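Local coordinates for beta-glucoside phosphorylase BglX (Unidentified, PDB 5VQE), which probably transfers the glucosyl unit of beta-glucosides to phosphate, acting as a family 3 glycoside phosphorylase, and holds 2-deoxy-2-fluoro-glucose in a pocket, at residues I18-Q23 / R349-K354; Q23-L28 / R342-V347. All coordinates share one frame; numbering follows the deposited sequence.

Helix 15-27, close to the N terminus, is where both contacts start. Following the chain, residues 18-23 are met by residues 349-354 of helix 340-356 in interaction 1, and residues 23-28 by residues 342-347 of the same helix in interaction 2. Because the two helices run roughly antiparallel, the later residues of the first meet the earlier residues of the second, and the loop closed by interaction 2 nests inside that closed by interaction 1. The centres lie about 8 Å apart, and Leu351 bridges them, its CD1 packing 4.0 Å from Leu25 N. Together they tie helix 15-27 to helix 340-356, which follows the barrel strands in sequence.

Interaction 1 of 2, residues I18-Q23 / R349-K354; sequences ITWVNQ and RILGMK
Leu351 of helix 340-356 points toward helix 15-27 and packs against Trp20 and Val21. The Trp20 ring comes edge on: CZ3 sits 3.5 Å from Leu351 O, with that oxygen in the ring plane, and CH2 touches Leu351 CD2 at 4.0 Å. With CG anti to the backbone N (chi1 178°), the indole swings across to the other helix, and it crosses the leucine side chain at about a right angle. Val21 uses both branches. Its CG1 packs on Leu351 CB at 4.0 Å, while CG2 lies 3.9 Å from Gly352 CA, a contact made directly with main chain. The other leucine branch turns to the first helix's backbone, CD1 resting 3.9 Å from Val21 O. The contact is apolar packing between helices that approach to 9.3 Å, their segment axes at 138°. Around it, Leu6 of helix 3-6 also touches Val21, Ala355, one residue beyond the segment on helix 340-356, touches both Trp20 and Val21, and Pro360 meets the indole. On the side of helix 30-36, Gln36 packs on Leu351 and also accepts a hydrogen bond from Lys354 NZ, which additionally bonds Gly60 O and Pro86 O.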
ATOM      1  N   ILE A  18      28.865  13.728   5.469  1.00 18.60           N
ATOM      2  CA  ILE A  18      28.372  14.556   6.559  1.00 19.14           C
ATOM      3  C   ILE A  18      28.798  16.002   6.352  1.00 20.20           C
ATOM      4  O   ILE A  18      28.047  16.936   6.660  1.00 20.18           O
ATOM      5  CB  ILE A  18      28.859  13.986   7.906  1.00 16.92           C
ATOM      6  CG1 ILE A  18      28.234  12.604   8.133  1.00 18.58           C
ATOM      7  CG2 ILE A  18      28.504  14.917   9.049  1.00 19.12           C
ATOM      8  CD1 ILE A  18      28.819  11.813   9.306  1.00 17.43           C
ATOM      9  N   THR A  19      30.005  16.213   5.816  1.00 22.49           N
ATOM     10  CA  THR A  19      30.447  17.572   5.511  1.00 21.54           C
ATOM     11  C   THR A  19      29.563  18.200   4.442  1.00 20.63           C
ATOM     12  O   THR A  19      29.239  19.392   4.520  1.00 20.95           O
ATOM     13  CB  THR A  19      31.922  17.563   5.081  1.00 21.25           C
ATOM     14  OG1 THR A  19      32.740  17.227   6.209  1.00 24.56           O
ATOM     15  CG2 THR A  19      32.366  18.930   4.551  1.00 25.07           C
ATOM     16  N   TRP A  20      29.138  17.413   3.449  1.00 20.36           N
ATOM     17  CA  TRP A  20      28.218  17.937   2.445  1.00 16.70           C
ATOM     18  C   TRP A  20      26.885  18.332   3.076  1.00 18.40           C
ATOM     19  O   TRP A  20      26.328  19.390   2.758  1.00 18.16           O
ATOM     20  CB  TRP A  20      27.989  16.915   1.328  1.00 17.73           C
ATOM     21  CG  TRP A  20      27.003  17.419   0.323  1.00 17.18           C
ATOM     22  CD1 TRP A  20      27.265  18.218  -0.743  1.00 20.02           C
ATOM     23  CD2 TRP A  20      25.590  17.185   0.313  1.00 19.39           C
ATOM     24  NE1 TRP A  20      26.107  18.494  -1.425  1.00 21.27           N
ATOM     25  CE2 TRP A  20      25.064  17.873  -0.795  1.00 19.76           C
ATOM     26  CE3 TRP A  20      24.722  16.458   1.132  1.00 16.83           C
ATOM     27  CZ2 TRP A  20      23.710  17.853  -1.109  1.00 17.80           C
ATOM     28  CZ3 TRP A  20      23.388  16.436   0.822  1.00 13.98           C
ATOM     29  CH2 TRP A  20      22.888  17.131  -0.290  1.00 19.27           C
ATOM     30  N   VAL A  21      26.346  17.490   3.961  1.00 19.20           N
ATOM     31  CA  VAL A  21      25.067  17.807   4.597  1.00 16.70           C
ATOM     32  C   VAL A  21      25.164  19.128   5.345  1.00 14.93           C
ATOM     33  O   VAL A  21      24.311  20.009   5.198  1.00 15.26           O
ATOM     34  CB  VAL A  21      24.634  16.670   5.542  1.00 11.89           C
ATOM     35  CG1 VAL A  21      23.409  17.074   6.329  1.00 14.10           C
ATOM     36  CG2 VAL A  21      24.358  15.390   4.762  1.00 13.68           C
ATOM     37  N   ASN A  22      26.208  19.274   6.163  1.00 15.68           N
ATOM     38  CA  ASN A  22      26.364  20.462   6.998  1.00 20.56           C
ATOM     39  C   ASN A  22      26.579  21.710   6.155  1.00 20.00           C
ATOM     40  O   ASN A  22      25.948  22.746   6.391  1.00 20.76           O
ATOM     41  CB  ASN A  22      27.532  20.262   7.959  1.00 20.34           C
ATOM     42  CG  ASN A  22      27.119  19.563   9.225  1.00 24.37           C
ATOM     43  OD1 ASN A  22      26.505  20.165  10.098  1.00 28.80           O
ATOM     44  ND2 ASN A  22      27.446  18.282   9.333  1.00 22.78           N
ATOM     45  N   GLN A  23      27.481  21.634   5.172  1.00 19.50           N
ATOM     46  CA  GLN A  23      27.735  22.794   4.324  1.00 19.26           C
ATOM     47  C   GLN A  23      26.483  23.206   3.566  1.00 18.96           C
ATOM     48  O   GLN A  23      26.193  24.403   3.435  1.00 17.30           O
ATOM     49  CB  GLN A  23      28.875  22.496   3.352  1.00 20.07           C
ATOM     50  CG  GLN A  23      30.232  22.436   4.028  1.00 27.45           C
ATOM     51  CD  GLN A  23      31.366  22.168   3.060  1.00 33.65           C
ATOM     52  OE1 GLN A  23      31.143  21.843   1.890  1.00 33.62           O
ATOM     53  NE2 GLN A  23      32.596  22.299   3.546  1.00 35.30           N
ATOM     54  N   ARG A 349      18.220  15.515   8.476  1.00 10.65           N
ATOM     55  CA  ARG A 349      17.864  14.129   8.203  1.00 10.06           C
ATOM     56  C   ARG A 349      17.375  13.949   6.770  1.00 11.76           C
ATOM     57  O   ARG A 349      17.551  12.872   6.190  1.00 10.85           O
ATOM     58  CB  ARG A 349      16.807  13.646   9.198  1.00 13.76           C
ATOM     59  CG  ARG A 349      17.393  13.071  10.473  1.00 12.44           C
ATOM     60  CD  ARG A 349      16.377  12.236  11.223  1.00 14.13           C
ATOM     61  NE  ARG A 349      16.979  11.482  12.324  1.00 14.98           N
ATOM     62  CZ  ARG A 349      16.998  11.876  13.598  1.00 16.18           C
ATOM     63  NH1 ARG A 349      16.463  13.029  13.962  1.00 14.77           N
ATOM     64  NH2 ARG A 349      17.562  11.110  14.517  1.00 13.05           N
ATOM     65  N   ILE A 350      16.772  14.985   6.186  1.00 10.65           N
ATOM     66  CA  ILE A 350      16.372  14.938   4.781  1.00 11.09           C
ATOM     67  C   ILE A 350      17.600  14.930   3.881  1.00 13.59           C
ATOM     68  O   ILE A 350      17.756  14.070   3.007  1.00 11.17           O
ATOM     69  CB  ILE A 350      15.457  16.131   4.455  1.00 10.80           C
ATOM     70  CG1 ILE A 350      14.176  16.056   5.289  1.00 11.01           C
ATOM     71  CG2 ILE A 350      15.145  16.173   2.973  1.00 11.25           C
ATOM     72  CD1 ILE A 350      13.350  17.306   5.247  1.00 10.87           C
ATOM     73  N   LEU A 351      18.480  15.910   4.065  1.00 10.98           N
ATOM     74  CA  LEU A 351      19.702  15.961   3.281  1.00 13.16           C
ATOM     75  C   LEU A 351      20.547  14.717   3.483  1.00 12.08           C
ATOM     76  O   LEU A 351      21.209  14.263   2.546  1.00 15.56           O
ATOM     77  CB  LEU A 351      20.497  17.202   3.659  1.00 12.96           C
ATOM     78  CG  LEU A 351      19.841  18.523   3.291  1.00 13.26           C
ATOM     79  CD1 LEU A 351      20.598  19.674   3.936  1.00 16.24           C
ATOM     80  CD2 LEU A 351      19.798  18.677   1.794  1.00 16.19           C
ATOM     81  N   GLY A 352      20.530  14.146   4.688  1.00 11.81           N
ATOM     82  CA  GLY A 352      21.322  12.955   4.935  1.00 13.01           C
ATOM     83  C   GLY A 352      20.876  11.768   4.104  1.00 10.80           C
ATOM     84  O   GLY A 352      21.695  10.941   3.694  1.00 12.73           O
ATOM     85  N   MET A 353      19.570  11.651   3.853  1.00 11.08           N
ATOM     86  CA  MET A 353      19.111  10.554   3.008  1.00 10.48           C
ATOM     87  C   MET A 353      19.478  10.807   1.552  1.00 12.84           C
ATOM     88  O   MET A 353      19.764   9.861   0.810  1.00 13.25           O
ATOM     89  CB  MET A 353      17.600  10.348   3.168  1.00 11.29           C
ATOM     90  CG  MET A 353      17.229   9.561   4.428  1.00 14.45           C
ATOM     91  SD  MET A 353      17.802   7.851   4.345  1.00 14.01           S
ATOM     92  CE  MET A 353      17.824   7.341   6.074  1.00 13.38           C
ATOM     93  N   LYS A 354      19.483  12.077   1.136  1.00 11.73           N
ATOM     94  CA  LYS A 354      19.928  12.417  -0.208  1.00 10.84           C
ATOM     95  C   LYS A 354      21.406  12.098  -0.385  1.00 13.84           C
ATOM     96  O   LYS A 354      21.813  11.574  -1.428  1.00 13.21           O
ATOM     97  CB  LYS A 354      19.630  13.891  -0.475  1.00 14.48           C
ATOM     98  CG  LYS A 354      18.134  14.161  -0.517  1.00 12.84           C
ATOM     99  CD  LYS A 354      17.779  15.626  -0.695  1.00 10.71           C
ATOM    100  CE  LYS A 354      16.268  15.812  -0.649  1.00 10.55           C
ATOM    101  NZ  LYS A 354      15.778  17.129  -1.136  1.00 11.85           N
TER

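Interaction 2 of 2, residues Q23-L28 / R342-V347; sequences QTLVSL and RLDEAV
The C-terminal part of helix 15-27 packs against an early part of helix 340-356 through Leu25, which spreads its two methyls over Val347 and Asp344. CD1 lies 3.4 Å from Val347 CG1, tighter than usual for two carbons, and 3.8 Å from Val347 CB. CD2 takes the other residue, resting 3.9 Å from Asp344 O. The leucine gets there with CG anti to its own amide nitrogen (chi1 -177°), which carries the fork out to helix 340-356; Val347 likewise holds CG1 anti to its N (chi1 172°), the branch that meets the leucine. Leu28, in the loop that follows, adds a looser touch with CD1 at 4.3 Å from the same Val347 CG1. Cutting Leu25 back to an alanine removes both methyls and is likely to leave Val347 CG1 without its close partner and a gap beside Asp344.

This is helix-to-helix packing in the TIM-barrel part of this family 3 enzyme, with about 31 Å between the centre of the contact and the centre of the chain. At its polar border the side chains of Leu25 and Asp344 pass each other at a slant. Asp344 CB lies 4.2 Å from Leu25 CD2, and the carboxylate oxygen OD1 comes to 4.1 Å from Leu25 CD1. That same OD1 makes a salt bridge to Lys33 of helix 30-36, so the charge beside the leucine methyl has a mate. The lysine's side chain also touches Leu25 and Leu28, which places the third helix alongside the pair, and Tyr2 packs on both Leu25 and Asp344.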
ATOM      1  N   GLN A  23      27.481  21.634   5.172  1.00 19.50           N
ATOM      2  CA  GLN A  23      27.735  22.794   4.324  1.00 19.26           C
ATOM      3  C   GLN A  23      26.483  23.206   3.566  1.00 18.96           C
ATOM      4  O   GLN A  23      26.193  24.403   3.435  1.00 17.30           O
ATOM      5  CB  GLN A  23      28.875  22.496   3.352  1.00 20.07           C
ATOM      6  CG  GLN A  23      30.232  22.436   4.028  1.00 27.45           C
ATOM      7  CD  GLN A  23      31.366  22.168   3.060  1.00 33.65           C
ATOM      8  OE1 GLN A  23      31.143  21.843   1.890  1.00 33.62           O
ATOM      9  NE2 GLN A  23      32.596  22.299   3.546  1.00 35.30           N
ATOM     10  N   THR A  24      25.738  22.225   3.047  1.00 16.41           N
ATOM     11  CA  THR A  24      24.486  22.516   2.356  1.00 15.83           C
ATOM     12  C   THR A  24      23.478  23.148   3.304  1.00 18.26           C
ATOM     13  O   THR A  24      22.852  24.165   2.979  1.00 19.73           O
ATOM     14  CB  THR A  24      23.908  21.236   1.743  1.00 15.33           C
ATOM     15  OG1 THR A  24      24.864  20.649   0.849  1.00 18.16           O
ATOM     16  CG2 THR A  24      22.616  21.532   0.974  1.00 20.77           C
ATOM     17  N   LEU A  25      23.286  22.540   4.478  1.00 15.76           N
ATOM     18  CA  LEU A  25      22.352  23.090   5.458  1.00 16.83           C
ATOM     19  C   LEU A  25      22.645  24.559   5.735  1.00 20.82           C
ATOM     20  O   LEU A  25      21.745  25.405   5.707  1.00 20.29           O
ATOM     21  CB  LEU A  25      22.424  22.283   6.758  1.00 16.18           C
ATOM     22  CG  LEU A  25      21.452  22.690   7.863  1.00 18.49           C
ATOM     23  CD1 LEU A  25      20.005  22.449   7.428  1.00 18.67           C
ATOM     24  CD2 LEU A  25      21.757  21.931   9.149  1.00 20.63           C
ATOM     25  N   VAL A  26      23.908  24.873   6.025  1.00 19.56           N
ATOM     26  CA  VAL A  26      24.276  26.240   6.385  1.00 21.68           C
ATOM     27  C   VAL A  26      23.974  27.207   5.251  1.00 23.98           C
ATOM     28  O   VAL A  26      23.654  28.378   5.491  1.00 22.83           O
ATOM     29  CB  VAL A  26      25.763  26.278   6.791  1.00 21.26           C
ATOM     30  CG1 VAL A  26      26.272  27.710   6.897  1.00 28.72           C
ATOM     31  CG2 VAL A  26      25.954  25.534   8.106  1.00 26.62           C
ATOM     32  N   SER A  27      24.063  26.746   4.004  1.00 20.51           N
ATOM     33  CA  SER A  27      23.877  27.618   2.852  1.00 22.17           C
ATOM     34  C   SER A  27      22.414  27.920   2.550  1.00 21.65           C
ATOM     35  O   SER A  27      22.138  28.782   1.708  1.00 18.68           O
ATOM     36  CB  SER A  27      24.532  26.988   1.615  1.00 23.31           C
ATOM     37  OG  SER A  27      23.710  25.982   1.036  1.00 20.31           O
ATOM     38  N   LEU A  28      21.471  27.244   3.198  1.00 19.59           N
ATOM     39  CA  LEU A  28      20.065  27.392   2.858  1.00 18.86           C
ATOM     40  C   LEU A  28      19.431  28.517   3.666  1.00 16.06           C
ATOM     41  O   LEU A  28      19.685  28.657   4.865  1.00 15.91           O
ATOM     42  CB  LEU A  28      19.311  26.083   3.108  1.00 17.66           C
ATOM     43  CG  LEU A  28      19.757  24.885   2.260  1.00 17.78           C
ATOM     44  CD1 LEU A  28      19.008  23.623   2.678  1.00 19.83           C
ATOM     45  CD2 LEU A  28      19.568  25.136   0.769  1.00 22.97           C
ATOM     46  N   ARG A 342      14.847  22.805  15.610  1.00 16.45           N
ATOM     47  CA  ARG A 342      14.168  21.620  15.104  1.00 18.44           C
ATOM     48  C   ARG A 342      14.087  21.638  13.577  1.00 15.19           C
ATOM     49  O   ARG A 342      14.178  20.589  12.930  1.00 13.27           O
ATOM     50  CB  ARG A 342      12.788  21.542  15.741  1.00 19.85           C
ATOM     51  CG  ARG A 342      11.918  20.423  15.259  1.00 18.96           C
ATOM     52  CD  ARG A 342      12.408  19.031  15.610  1.00 19.67           C
ATOM     53  NE  ARG A 342      11.780  18.125  14.659  1.00 13.29           N
ATOM     54  CZ  ARG A 342      12.397  17.203  13.932  1.00 14.65           C
ATOM     55  NH1 ARG A 342      13.690  16.966  14.072  1.00 13.87           N
ATOM     56  NH2 ARG A 342      11.689  16.485  13.070  1.00 17.88           N
ATOM     57  N   LEU A 343      13.912  22.819  12.981  1.00 15.65           N
ATOM     58  CA  LEU A 343      13.956  22.924  11.526  1.00 18.74           C
ATOM     59  C   LEU A 343      15.279  22.396  10.983  1.00 15.96           C
ATOM     60  O   LEU A 343      15.305  21.608  10.030  1.00 13.47           O
ATOM     61  CB  LEU A 343      13.745  24.376  11.098  1.00 17.67           C
ATOM     62  CG  LEU A 343      13.899  24.667   9.607  1.00 16.45           C
ATOM     63  CD1 LEU A 343      12.879  23.877   8.801  1.00 12.64           C
ATOM     64  CD2 LEU A 343      13.742  26.156   9.339  1.00 17.36           C
ATOM     65  N   ASP A 344      16.394  22.818  11.583  1.00 16.33           N
ATOM     66  CA  ASP A 344      17.699  22.382  11.101  1.00 16.82           C
ATOM     67  C   ASP A 344      17.879  20.882  11.263  1.00 14.86           C
ATOM     68  O   ASP A 344      18.543  20.243  10.440  1.00 14.86           O
ATOM     69  CB  ASP A 344      18.816  23.124  11.838  1.00 14.94           C
ATOM     70  CG  ASP A 344      19.005  24.539  11.339  1.00 18.02           C
ATOM     71  OD1 ASP A 344      18.405  24.892  10.307  1.00 19.19           O
ATOM     72  OD2 ASP A 344      19.757  25.303  11.976  1.00 21.48           O
ATOM     73  N   GLU A 345      17.296  20.305  12.310  1.00 12.67           N
ATOM     74  CA  GLU A 345      17.453  18.878  12.557  1.00 16.82           C
ATOM     75  C   GLU A 345      16.630  18.061  11.571  1.00 11.42           C
ATOM     76  O   GLU A 345      17.075  17.012  11.091  1.00 12.66           O
ATOM     77  CB  GLU A 345      17.053  18.573  13.999  1.00 12.55           C
ATOM     78  CG  GLU A 345      17.348  17.164  14.454  1.00 17.84           C
ATOM     79  CD  GLU A 345      16.872  16.914  15.867  1.00 22.21           C
ATOM     80  OE1 GLU A 345      15.737  17.330  16.197  1.00 20.60           O
ATOM     81  OE2 GLU A 345      17.636  16.317  16.653  1.00 26.75           O
ATOM     82  N   ALA A 346      15.433  18.535  11.240  1.00 13.75           N
ATOM     83  CA  ALA A 346      14.631  17.867  10.222  1.00 14.31           C
ATOM     84  C   ALA A 346      15.331  17.903   8.871  1.00 13.42           C
ATOM     85  O   ALA A 346      15.448  16.879   8.188  1.00 12.53           O
ATOM     86  CB  ALA A 346      13.253  18.525  10.142  1.00 12.82           C
ATOM     87  N   VAL A 347      15.806  19.082   8.464  1.00 13.75           N
ATOM     88  CA  VAL A 347      16.461  19.209   7.166  1.00 10.75           C
ATOM     89  C   VAL A 347      17.745  18.398   7.126  1.00 12.45           C
ATOM     90  O   VAL A 347      18.103  17.847   6.079  1.00 14.17           O
ATOM     91  CB  VAL A 347      16.714  20.694   6.850  1.00 13.11           C
ATOM     92  CG1 VAL A 347      17.563  20.840   5.603  1.00 15.12           C
ATOM     93  CG2 VAL A 347      15.396  21.401   6.670  1.00 13.36           C
TER